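Local coordinates for inorganic pyrophosphatase (Anaplasma phagocytophilum, PDB 3LD3), which probably catalyses the magnesium-dependent hydrolysis of inorganic pyrophosphate to two phosphate ions, working as a homohexamer, at residues Cys75-Ile80 against Val91-Ala97; Glu35-Ile41 against Ala105-Pro111; Met116-Glu120 against Asp169-Ser173; Ile142-Ser146 against Trp177-Ala181. All coordinates share one frame; numbering follows the deposited sequence.

Contact 1. Residues Cys75-Ile80 against Val91-Ala97; sequences CNYGFI and VDVLVLA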
loop_
_atom_site.group_PDB
_atom_site.type_symbol
_atom_site.label_atom_id
_atom_site.label_comp_id
_atom_site.label_asym_id
_atom_site.label_seq_id
_atom_site.Cartn_x
_atom_site.Cartn_y
_atom_site.Cartn_z
ATOM N N CYS A 75 3.879 14.051 9.340
ATOM C CA CYS A 75 3.547 14.905 8.200
ATOM C C CYS A 75 4.573 14.539 7.134
ATOM O O CYS A 75 5.576 13.890 7.427
ATOM C CB CYS A 75 3.693 16.399 8.523
ATOM S SG CYS A 75 2.796 16.974 9.919
ATOM N N ASN A 76 4.336 14.984 5.907
ATOM C CA ASN A 76 5.390 15.020 4.934
ATOM C C ASN A 76 6.507 15.894 5.488
ATOM O O ASN A 76 6.254 16.859 6.234
ATOM C CB ASN A 76 4.867 15.591 3.617
ATOM C CG ASN A 76 3.707 14.818 3.100
ATOM O OD1 ASN A 76 3.868 13.684 2.638
ATOM N ND2 ASN A 76 2.511 15.376 3.218
ATOM N N TYR A 77 7.736 15.519 5.205
ATOM C CA TYR A 77 8.894 16.221 5.726
ATOM C C TYR A 77 9.908 16.553 4.647
ATOM O O TYR A 77 10.304 15.710 3.853
ATOM C CB TYR A 77 9.536 15.369 6.805
ATOM C CG TYR A 77 10.715 15.967 7.514
ATOM C CD1 TYR A 77 10.525 16.913 8.508
ATOM C CD2 TYR A 77 12.009 15.556 7.228
ATOM C CE1 TYR A 77 11.604 17.435 9.203
ATOM C CE2 TYR A 77 13.099 16.090 7.899
ATOM C CZ TYR A 77 12.879 17.022 8.901
ATOM O OH TYR A 77 13.952 17.566 9.577
ATOM N N GLY A 78 10.353 17.797 4.635
ATOM C CA GLY A 78 11.381 18.196 3.715
ATOM C C GLY A 78 11.977 19.525 4.078
ATOM O O GLY A 78 11.983 19.906 5.263
ATOM N N PHE A 79 12.511 20.198 3.081
ATOM C CA PHE A 79 13.248 21.446 3.289
ATOM C C PHE A 79 12.946 22.552 2.281
ATOM O O PHE A 79 12.518 22.300 1.147
ATOM C CB PHE A 79 14.761 21.169 3.308
ATOM C CG PHE A 79 15.324 20.843 1.953
ATOM C CD1 PHE A 79 15.906 21.814 1.162
ATOM C CD2 PHE A 79 15.240 19.541 1.452
ATOM C CE1 PHE A 79 16.409 21.512 -0.093
ATOM C CE2 PHE A 79 15.728 19.242 0.177
ATOM C CZ PHE A 79 16.313 20.211 -0.592
ATOM N N ILE A 80 13.161 23.794 2.708
ATOM C CA ILE A 80 13.025 24.944 1.819
ATOM C C ILE A 80 14.346 25.174 1.096
ATOM O O ILE A 80 15.386 25.451 1.733
ATOM C CB ILE A 80 12.631 26.245 2.587
ATOM C CG1 ILE A 80 11.406 26.033 3.482
ATOM C CG2 ILE A 80 12.386 27.354 1.587
ATOM C CD1 ILE A 80 11.083 27.238 4.396
ATOM N N VAL A 91 16.050 25.229 6.106
ATOM C CA VAL A 91 14.937 25.145 7.031
ATOM C C VAL A 91 14.129 23.879 6.760
ATOM O O VAL A 91 13.793 23.591 5.609
ATOM C CB VAL A 91 13.982 26.341 6.844
ATOM C CG1 VAL A 91 12.732 26.203 7.746
ATOM C CG2 VAL A 91 14.722 27.694 7.108
ATOM N N ASP A 92 13.881 23.111 7.819
ATOM C CA ASP A 92 13.091 21.892 7.748
ATOM C C ASP A 92 11.624 22.222 7.963
ATOM O O ASP A 92 11.272 23.032 8.838
ATOM C CB ASP A 92 13.552 20.917 8.814
ATOM C CG ASP A 92 14.980 20.445 8.581
ATOM O OD1 ASP A 92 15.351 20.227 7.404
ATOM O OD2 ASP A 92 15.717 20.322 9.586
ATOM N N VAL A 93 10.765 21.584 7.169
ATOM C CA VAL A 93 9.339 21.799 7.221
ATOM C C VAL A 93 8.573 20.477 7.266
ATOM O O VAL A 93 8.807 19.571 6.437
ATOM C CB VAL A 93 8.852 22.621 5.993
ATOM C CG1 VAL A 93 7.353 23.028 6.140
ATOM C CG2 VAL A 93 9.725 23.871 5.800
ATOM N N LEU A 94 7.610 20.428 8.179
ATOM C CA LEU A 94 6.574 19.424 8.239
ATOM C C LEU A 94 5.364 19.946 7.463
ATOM O O LEU A 94 4.768 20.974 7.802
ATOM C CB LEU A 94 6.164 19.163 9.692
ATOM C CG LEU A 94 7.259 18.506 10.565
ATOM C CD1 LEU A 94 7.126 18.956 12.066
ATOM C CD2 LEU A 94 7.214 17.035 10.405
ATOM N N VAL A 95 5.004 19.243 6.400
ATOM C CA VAL A 95 3.859 19.649 5.559
ATOM C C VAL A 95 2.687 18.685 5.774
ATOM O O VAL A 95 2.714 17.533 5.350
ATOM C CB VAL A 95 4.254 19.691 4.050
ATOM C CG1 VAL A 95 3.051 20.142 3.215
ATOM C CG2 VAL A 95 5.423 20.579 3.821
ATOM N N LEU A 96 1.666 19.140 6.482
ATOM C CA LEU A 96 0.466 18.367 6.687
ATOM C C LEU A 96 -0.323 18.403 5.403
ATOM O O LEU A 96 -0.487 19.468 4.834
ATOM C CB LEU A 96 -0.359 18.959 7.846
ATOM C CG LEU A 96 -1.698 18.265 8.119
ATOM C CD1 LEU A 96 -1.573 16.787 8.490
ATOM C CD2 LEU A 96 -2.420 19.106 9.211
ATOM N N ALA A 97 -0.777 17.255 4.913
ATOM C CA ALA A 97 -1.615 17.171 3.701
ATOM C C ALA A 97 -2.596 16.021 3.793
ATOM O O ALA A 97 -2.488 15.176 4.687
ATOM C CB ALA A 97 -0.753 17.035 2.424
#
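Tyr-77 and Asp-92 lean toward each other on one face of an antiparallel strand pair, the phenol ring and the carboxylate plane turned 39° apart. CG of Tyr-77 lies anti to the backbone N (chi1 -177°), which lays the ring over the neighbouring strand and brings OH to 3.2 Å from CG of Asp-92. Lys-126 reaches both polar ends, bonding to the phenol and forming a salt bridge with OD2 of Asp-92. On the same face, CD1 of Tyr-77 meets the methyl CD2 of Leu-94 at 3.8 Å. Beyond the strand end Ile-80 points toward the partner segment and meets Val-93, whose side chain is on the other face; the two cross obliquely, CG1 of Ile-80 3.6 Å from CG2 of Val-93, beta-branched residues well suited to extended backbone. Between these, two nearly straight backbone bonds run from Gly-78 N to Val-93 O (3.0 Å) and from Val-93 N to Gly-78 O (2.8 Å). ND2 of Asn-76 reinforces the weak bond from its own backbone N, both going to Val-95 O, while OD1 accepts from Gln-45 N and Val-101 N. Asp-92 is predicted to bind magnesium and Tyr-77 substrate; their face probably lines the active site, as in family I pyrophosphatases.

Contact 2. Residues Glu35-Ile41 against Ala105-Pro111; sequences EEVNVVI and AVICVRP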
loop_
_atom_site.group_PDB
_atom_site.type_symbol
_atom_site.label_atom_id
_atom_site.label_comp_id
_atom_site.label_asym_id
_atom_site.label_seq_id
_atom_site.Cartn_x
_atom_site.Cartn_y
_atom_site.Cartn_z
ATOM N N GLU A 35 5.516 34.119 3.006
ATOM C CA GLU A 35 4.072 33.870 3.139
ATOM C C GLU A 35 3.674 32.512 2.543
ATOM O O GLU A 35 2.837 31.811 3.087
ATOM C CB GLU A 35 3.253 34.980 2.478
ATOM C CG GLU A 35 3.568 36.388 3.000
ATOM C CD GLU A 35 3.247 36.544 4.470
ATOM O OE1 GLU A 35 2.222 35.989 4.928
ATOM O OE2 GLU A 35 4.017 37.242 5.168
ATOM N N GLU A 36 4.266 32.186 1.400
ATOM C CA GLU A 36 4.190 30.835 0.808
ATOM C C GLU A 36 5.605 30.459 0.388
ATOM O O GLU A 36 6.339 31.291 -0.149
ATOM C CB GLU A 36 3.246 30.805 -0.420
ATOM C CG GLU A 36 1.780 31.018 -0.063
ATOM C CD GLU A 36 0.837 31.170 -1.240
ATOM O OE1 GLU A 36 1.285 31.223 -2.388
ATOM O OE2 GLU A 36 -0.381 31.284 -0.981
ATOM N N VAL A 37 5.976 29.200 0.610
ATOM C CA VAL A 37 7.331 28.765 0.341
ATOM C C VAL A 37 7.290 27.429 -0.357
ATOM O O VAL A 37 6.300 26.692 -0.229
ATOM C CB VAL A 37 8.188 28.648 1.639
ATOM C CG1 VAL A 37 8.345 30.043 2.334
ATOM C CG2 VAL A 37 7.561 27.669 2.652
ATOM N N ASN A 38 8.365 27.135 -1.081
ATOM C CA ASN A 38 8.562 25.827 -1.696
ATOM C C ASN A 38 9.237 24.871 -0.718
ATOM O O ASN A 38 10.201 25.237 -0.025
ATOM C CB ASN A 38 9.441 25.946 -2.954
ATOM C CG ASN A 38 8.855 26.817 -4.014
ATOM O OD1 ASN A 38 7.630 26.922 -4.129
ATOM N ND2 ASN A 38 9.723 27.437 -4.857
ATOM N N VAL A 39 8.752 23.629 -0.694
ATOM C CA VAL A 39 9.335 22.573 0.109
ATOM C C VAL A 39 9.594 21.387 -0.813
ATOM O O VAL A 39 8.686 20.925 -1.473
ATOM C CB VAL A 39 8.427 22.167 1.290
ATOM C CG1 VAL A 39 9.057 21.001 2.111
ATOM C CG2 VAL A 39 8.170 23.414 2.205
ATOM N N VAL A 40 10.834 20.912 -0.809
ATOM C CA VAL A 40 11.221 19.666 -1.471
ATOM C C VAL A 40 11.031 18.562 -0.434
ATOM O O VAL A 40 11.695 18.579 0.614
ATOM C CB VAL A 40 12.691 19.708 -1.948
ATOM C CG1 VAL A 40 13.129 18.344 -2.537
ATOM C CG2 VAL A 40 12.918 20.802 -2.955
ATOM N N ILE A 41 10.125 17.629 -0.714
ATOM C CA ILE A 41 9.785 16.547 0.198
ATOM C C ILE A 41 10.891 15.505 0.182
ATOM O O ILE A 41 11.384 15.108 -0.892
ATOM C CB ILE A 41 8.396 15.918 -0.126
ATOM C CG1 ILE A 41 7.284 16.957 -0.008
ATOM C CG2 ILE A 41 8.090 14.693 0.780
ATOM C CD1 ILE A 41 7.242 17.666 1.386
ATOM N N ALA A 105 9.309 15.324 -4.817
ATOM C CA ALA A 105 8.337 16.303 -5.301
ATOM C C ALA A 105 8.442 17.620 -4.524
ATOM O O ALA A 105 8.831 17.644 -3.375
ATOM C CB ALA A 105 6.935 15.766 -5.207
ATOM N N VAL A 106 8.070 18.693 -5.182
ATOM C CA VAL A 106 8.111 20.041 -4.618
ATOM C C VAL A 106 6.682 20.479 -4.393
ATOM O O VAL A 106 5.805 20.275 -5.249
ATOM C CB VAL A 106 8.797 21.046 -5.534
ATOM C CG1 VAL A 106 9.031 22.378 -4.766
ATOM C CG2 VAL A 106 10.104 20.480 -6.090
ATOM N N ILE A 107 6.420 21.094 -3.246
ATOM C CA ILE A 107 5.066 21.578 -2.965
ATOM C C ILE A 107 5.133 22.980 -2.375
ATOM O O ILE A 107 6.024 23.283 -1.588
ATOM C CB ILE A 107 4.288 20.588 -2.054
ATOM C CG1 ILE A 107 2.839 21.046 -1.786
ATOM C CG2 ILE A 107 5.026 20.329 -0.701
ATOM C CD1 ILE A 107 2.004 20.022 -1.028
ATOM N N CYS A 108 4.187 23.818 -2.798
ATOM C CA CYS A 108 4.017 25.184 -2.333
ATOM C C CYS A 108 3.126 25.187 -1.092
ATOM O O CYS A 108 1.985 24.692 -1.103
ATOM C CB CYS A 108 3.452 26.052 -3.459
ATOM S SG CYS A 108 3.315 27.791 -2.989
ATOM N N VAL A 109 3.658 25.736 -0.000
ATOM C CA VAL A 109 3.004 25.641 1.291
ATOM C C VAL A 109 2.978 26.986 2.024
ATOM O O VAL A 109 3.738 27.895 1.713
ATOM C CB VAL A 109 3.702 24.595 2.205
ATOM C CG1 VAL A 109 3.850 23.217 1.423
ATOM C CG2 VAL A 109 5.107 25.098 2.657
ATOM N N ARG A 110 2.065 27.059 2.981
ATOM C CA ARG A 110 1.900 28.222 3.836
ATOM C C ARG A 110 2.331 27.825 5.238
ATOM O O ARG A 110 1.719 26.930 5.808
ATOM C CB ARG A 110 0.426 28.584 3.977
ATOM C CG ARG A 110 -0.243 29.182 2.843
ATOM C CD ARG A 110 -1.546 29.812 3.373
ATOM N NE ARG A 110 -2.622 28.848 3.667
ATOM C CZ ARG A 110 -3.117 28.600 4.882
ATOM N NH1 ARG A 110 -2.592 29.125 5.945
ATOM N NH2 ARG A 110 -4.136 27.782 5.019
ATOM N N PRO A 111 3.375 28.467 5.796
ATOM C CA PRO A 111 3.743 28.196 7.202
ATOM C C PRO A 111 2.643 28.584 8.175
ATOM O O PRO A 111 2.037 29.680 8.041
ATOM C CB PRO A 111 4.971 29.083 7.431
ATOM C CG PRO A 111 5.471 29.395 6.078
ATOM C CD PRO A 111 4.279 29.449 5.188
#
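With chi1 -52°, CG1 of Val-109 lies beside the backbone N, and CG2 is left between N and the carbonyl carbon, from where this one methyl touches two valines of the opposite strand. It meets CG2 of Val-37 at 3.6 Å and CG2 of Val-39 at 3.5 Å, the Val-39 side chain crossing that of Val-109 at about a right angle. Val-37 has the same rotamer (chi1 -63°, measured to CG1), which places its CG2 likewise, and the two methyls approach each other over the strand gap. Further along, CD1 of Ile-41 packs on CG2 of Ile-107 at 4.0 Å. The strands 37-41 and 106-119 are antiparallel neighbours in the central sheet of the pyrophosphatase fold, and Val-93 and Val-95 of strand 92-95 pack against this aliphatic face, where branched side chains fill the interior without polar groups to satisfy. Backbone bonds pair Val-37 with Val-109 and Val-39 with Ile-107, each in both directions, and Ile-41 N donates to Ala-105 O (3.0 Å). The other face is more mixed: CB of Asn-38 rests on CG1 of Val-106 at 4.0 Å, while its ND2 donates to Gly-28 O. Trp-62 of a neighbouring subunit packs on both Asn-38 and Val-106, placing this face at a hexamer interface.

Contact 3. Residues Met116-Glu120 against Asp169-Ser173; sequences MMNDE and DKFVS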
loop_
_atom_site.group_PDB
_atom_site.type_symbol
_atom_site.label_atom_id
_atom_site.label_comp_id
_atom_site.label_asym_id
_atom_site.label_seq_id
_atom_site.Cartn_x
_atom_site.Cartn_y
_atom_site.Cartn_z
ATOM N N MET A 116 9.965 24.932 18.281
ATOM C CA MET A 116 11.357 25.146 18.644
ATOM C C MET A 116 11.936 23.913 19.331
ATOM O O MET A 116 11.288 23.262 20.149
ATOM C CB MET A 116 11.506 26.367 19.572
ATOM C CG MET A 116 10.854 27.633 19.080
ATOM S SD MET A 116 11.233 28.108 17.378
ATOM C CE MET A 116 13.006 28.426 17.402
ATOM N N MET A 117 13.175 23.602 19.003
ATOM C CA MET A 117 13.868 22.515 19.630
ATOM C C MET A 117 15.349 22.684 19.417
ATOM O O MET A 117 15.779 23.316 18.438
ATOM C CB MET A 117 13.397 21.161 19.070
ATOM C CG MET A 117 13.784 20.900 17.655
ATOM S SD MET A 117 12.939 19.407 17.033
ATOM C CE MET A 117 11.232 19.889 17.184
ATOM N N ASN A 118 16.106 22.137 20.358
ATOM C CA ASN A 118 17.555 22.084 20.302
ATOM C C ASN A 118 17.972 20.625 20.256
ATOM O O ASN A 118 17.431 19.806 20.991
ATOM C CB ASN A 118 18.165 22.731 21.543
ATOM C CG ASN A 118 17.913 24.212 21.599
ATOM O OD1 ASN A 118 17.708 24.765 22.680
ATOM N ND2 ASN A 118 17.913 24.871 20.436
ATOM N N ASP A 119 18.928 20.310 19.394
ATOM C CA ASP A 119 19.428 18.934 19.295
ATOM C C ASP A 119 20.949 18.901 19.141
ATOM O O ASP A 119 21.622 19.894 19.437
ATOM C CB ASP A 119 18.694 18.189 18.173
ATOM C CG ASP A 119 19.015 18.727 16.783
ATOM O OD1 ASP A 119 18.459 18.177 15.812
ATOM O OD2 ASP A 119 19.826 19.660 16.657
ATOM N N GLU A 120 21.490 17.752 18.717
ATOM C CA GLU A 120 22.937 17.576 18.562
ATOM C C GLU A 120 23.550 18.522 17.508
ATOM O O GLU A 120 24.754 18.769 17.526
ATOM C CB GLU A 120 23.285 16.105 18.258
ATOM C CG GLU A 120 22.853 15.573 16.875
ATOM C CD GLU A 120 21.369 15.147 16.782
ATOM O OE1 GLU A 120 20.624 15.202 17.791
ATOM O OE2 GLU A 120 20.954 14.754 15.676
ATOM N N ASP A 169 24.318 9.234 20.637
ATOM C CA ASP A 169 25.035 10.518 20.489
ATOM C C ASP A 169 24.158 11.639 19.957
ATOM O O ASP A 169 24.635 12.756 19.727
ATOM C CB ASP A 169 26.244 10.331 19.585
ATOM C CG ASP A 169 27.396 9.632 20.294
ATOM O OD1 ASP A 169 27.220 9.116 21.422
ATOM O OD2 ASP A 169 28.491 9.610 19.710
ATOM N N LYS A 170 22.883 11.330 19.742
ATOM C CA LYS A 170 21.885 12.314 19.393
ATOM C C LYS A 170 21.035 12.614 20.623
ATOM O O LYS A 170 20.996 11.841 21.575
ATOM C CB LYS A 170 21.034 11.798 18.250
ATOM C CG LYS A 170 21.854 11.494 16.996
ATOM C CD LYS A 170 20.983 11.006 15.875
ATOM C CE LYS A 170 21.799 10.398 14.759
ATOM N NZ LYS A 170 20.974 10.211 13.517
ATOM N N PHE A 171 20.381 13.765 20.616
ATOM C CA PHE A 171 19.445 14.127 21.666
ATOM C C PHE A 171 18.607 15.260 21.129
ATOM O O PHE A 171 19.064 16.006 20.257
ATOM C CB PHE A 171 20.165 14.579 22.947
ATOM C CG PHE A 171 20.958 15.830 22.777
ATOM C CD1 PHE A 171 20.363 17.074 22.978
ATOM C CD2 PHE A 171 22.288 15.772 22.381
ATOM C CE1 PHE A 171 21.077 18.244 22.799
ATOM C CE2 PHE A 171 23.019 16.934 22.198
ATOM C CZ PHE A 171 22.412 18.175 22.410
ATOM N N VAL A 172 17.390 15.359 21.643
ATOM C CA VAL A 172 16.486 16.437 21.304
ATOM C C VAL A 172 15.803 16.970 22.559
ATOM O O VAL A 172 15.242 16.221 23.357
ATOM C CB VAL A 172 15.423 15.981 20.320
ATOM C CG1 VAL A 172 14.580 17.184 19.867
ATOM C CG2 VAL A 172 16.077 15.281 19.110
ATOM N N SER A 173 15.889 18.271 22.753
ATOM C CA SER A 173 15.131 18.917 23.813
ATOM C C SER A 173 14.120 19.815 23.114
ATOM O O SER A 173 14.478 20.803 22.485
ATOM C CB SER A 173 16.046 19.686 24.767
ATOM O OG SER A 173 15.287 20.407 25.722
#
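Met-117 meets Val-172 through its sulfur, SD lying 4.0 Å from the methyl CG1, a flexible thioether fitted against a branched side chain. Asn-118 supplies the regular part of the pairing: its N donates to Ser-173 O at 3.0 Å, and its O accepts from Ser-173 N at 2.8 Å with the donor almost in line with the carbonyl. Asp-119 sets its CB against Phe-171 O and CG2 of Val-172, while OD2 turns back to the N of Lys-121; its carboxylate lies next to Asp-124, a predicted magnesium ligand. The peptide between Asp-119 and Glu-120 runs over one face of the Phe-171 ring, with Glu-120 N 3.8 Å above the ring plane and offset toward the rim. Glu-120 folds back at chi2 (-81°), which carries its carboxylate over residues 169-173; OE1 then accepts from Phe-171 N (3.2 Å), met from above the carboxylate plane. The carboxylate crosses the aliphatic part of Lys-170 obliquely, OE2 of Glu-120 3.6 Å from CG of Lys-170, whose ammonium pairs with Glu-167. Where the ladder frays, a side-chain carboxylate thus takes over from a backbone carbonyl as acceptor, held by Phe-171 N and by a salt bridge from its OE2 to NZ of Lys-164, near a phosphate ion probably from the crystallisation liquor.

Contact 4. Residues Ile142-Ser146 against Trp177-Ala181; sequences IVNYS and WQDAA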
loop_
_atom_site.group_PDB
_atom_site.type_symbol
_atom_site.label_atom_id
_atom_site.label_comp_id
_atom_site.label_asym_id
_atom_site.label_seq_id
_atom_site.Cartn_x
_atom_site.Cartn_y
_atom_site.Cartn_z
ATOM N N ILE A 142 -7.017 26.902 8.446
ATOM C CA ILE A 142 -5.876 26.629 9.317
ATOM C C ILE A 142 -4.856 27.732 9.093
ATOM O O ILE A 142 -4.192 27.755 8.056
ATOM C CB ILE A 142 -5.231 25.247 9.053
ATOM C CG1 ILE A 142 -6.256 24.144 9.234
ATOM C CG2 ILE A 142 -4.047 25.042 9.974
ATOM C CD1 ILE A 142 -6.864 24.070 10.669
ATOM N N VAL A 143 -4.758 28.680 10.010
ATOM C CA VAL A 143 -3.843 29.828 9.853
ATOM C C VAL A 143 -2.654 29.789 10.810
ATOM O O VAL A 143 -1.555 30.201 10.453
ATOM C CB VAL A 143 -4.550 31.169 10.014
ATOM C CG1 VAL A 143 -3.683 32.270 9.383
ATOM C CG2 VAL A 143 -5.949 31.139 9.366
ATOM N N ASN A 144 -2.894 29.287 12.028
ATOM C CA ASN A 144 -1.846 29.090 13.012
ATOM C C ASN A 144 -1.918 27.655 13.469
ATOM O O ASN A 144 -2.964 27.013 13.355
ATOM C CB ASN A 144 -2.011 30.018 14.239
ATOM C CG ASN A 144 -1.641 31.445 13.926
ATOM O OD1 ASN A 144 -0.470 31.778 13.768
ATOM N ND2 ASN A 144 -2.651 32.306 13.815
ATOM N N TYR A 145 -0.801 27.170 13.996
ATOM C CA TYR A 145 -0.680 25.795 14.484
ATOM C C TYR A 145 -1.800 25.460 15.471
ATOM O O TYR A 145 -2.275 24.337 15.521
ATOM C CB TYR A 145 0.697 25.584 15.145
ATOM C CG TYR A 145 0.819 26.308 16.461
ATOM C CD1 TYR A 145 0.415 25.693 17.656
ATOM C CD2 TYR A 145 1.287 27.605 16.527
ATOM C CE1 TYR A 145 0.459 26.350 18.845
ATOM C CE2 TYR A 145 1.356 28.283 17.743
ATOM C CZ TYR A 145 0.946 27.647 18.897
ATOM O OH TYR A 145 1.018 28.319 20.098
ATOM N N SER A 146 -2.230 26.457 16.251
ATOM C CA SER A 146 -3.246 26.266 17.267
ATOM C C SER A 146 -4.646 26.054 16.688
ATOM O O SER A 146 -5.556 25.716 17.417
ATOM C CB SER A 146 -3.240 27.457 18.220
ATOM O OG SER A 146 -3.197 28.670 17.509
ATOM N N TRP A 177 5.679 25.592 20.822
ATOM C CA TRP A 177 5.183 26.051 19.530
ATOM C C TRP A 177 5.173 27.578 19.506
ATOM O O TRP A 177 4.865 28.232 20.534
ATOM C CB TRP A 177 3.762 25.540 19.320
ATOM C CG TRP A 177 3.698 24.078 19.002
ATOM C CD1 TRP A 177 3.418 23.051 19.854
ATOM C CD2 TRP A 177 3.880 23.496 17.712
ATOM N NE1 TRP A 177 3.445 21.855 19.181
ATOM C CE2 TRP A 177 3.722 22.092 17.860
ATOM C CE3 TRP A 177 4.167 24.013 16.452
ATOM C CZ2 TRP A 177 3.856 21.215 16.801
ATOM C CZ3 TRP A 177 4.299 23.130 15.386
ATOM C CH2 TRP A 177 4.120 21.747 15.573
ATOM N N GLN A 178 5.524 28.149 18.361
ATOM C CA GLN A 178 5.307 29.580 18.084
ATOM C C GLN A 178 4.460 29.718 16.840
ATOM O O GLN A 178 4.345 28.763 16.049
ATOM C CB GLN A 178 6.634 30.286 17.924
ATOM C CG GLN A 178 7.535 30.065 19.140
ATOM C CD GLN A 178 8.816 30.860 19.088
ATOM O OE1 GLN A 178 9.265 31.288 18.022
ATOM N NE2 GLN A 178 9.427 31.051 20.254
ATOM N N ASP A 179 3.869 30.897 16.686
ATOM C CA ASP A 179 2.767 31.112 15.747
ATOM C C ASP A 179 3.273 31.282 14.308
ATOM O O ASP A 179 4.483 31.263 14.041
ATOM C CB ASP A 179 1.867 32.284 16.189
ATOM C CG ASP A 179 2.596 33.615 16.255
ATOM O OD1 ASP A 179 3.726 33.754 15.721
ATOM O OD2 ASP A 179 2.003 34.576 16.825
ATOM N N ALA A 180 2.342 31.422 13.379
ATOM C CA ALA A 180 2.702 31.567 11.963
ATOM C C ALA A 180 3.641 32.759 11.701
ATOM O O ALA A 180 4.600 32.659 10.929
ATOM C CB ALA A 180 1.452 31.664 11.105
ATOM N N ALA A 181 3.363 33.898 12.347
ATOM C CA ALA A 181 4.218 35.068 12.246
ATOM C C ALA A 181 5.676 34.792 12.602
ATOM O O ALA A 181 6.599 35.253 11.904
ATOM C CB ALA A 181 3.646 36.223 13.160
HETATM O O HOH W 1 0.640 34.314 13.436
#
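Tyr-145 lays one face of its ring on the CB of Trp-177, a CH-pi contact with CB 3.6 Å from the ring centroid and 20° off the normal. The tyrosine takes the uncommon rotamer with CG between the backbone N and carbonyl carbon (chi1 71°), which turns the ring toward the strand; CB of Ser-146 lies over the opposite face, offset toward the rim. The indole swings aside, with CG beside its own backbone N, and its five-membered ring is near parallel to the phenol, planes at 15°, but slid so far that the two barely overlap. A broad aromatic suits this spot, since the indole also packs on Leu-153 and Ile-156 of helix 150-162. CA of Asp-179 sits at the edge of the tyrosine ring, in its plane. Here strand 172-179 gives way to the C-terminal helix 180-195, and Asp-179 is its N-cap: the carboxylate turns forward and OD1 accepts from Ser-182 N. Asn-144 adds a second acceptor from the loop. Its OD1 reaches Ala-180 N at 2.9 Å, the donor in the plane of the amide carbonyl. A water donates to the same OD1 (2.8 Å) and accepts from Ala-181 N (3.0 Å), so one carbonyl oxygen serves two successive amides of the first turn, one directly and one through the water. The small CB of Ala-180 lies 3.4 Å from Val-143 O.

All four contacts reach the same central sheet. Contact 1 is nested along the chain inside the loop closed by contact 2; their centres lie 8 Å apart and they touch where strand 76-79 pairs with strand 37-41. Contacts 2 and 3 use the two ends of the long strand 106-119. Their centres are about 25 Å apart, on opposite sides of the chain's centre. Contacts 3 and 4 share strand 172-179 and cross in sequence, with centres 22 Å apart. Contact 4 also meets contact 2 where Arg-110 NH1 reaches Ile-142 O. Strands 106-119 and 172-179 thus link contacts 2, 3 and 4, and strand 37-41 joins the predicted magnesium and substrate site at contact 1 to the subunit interface at contact 2.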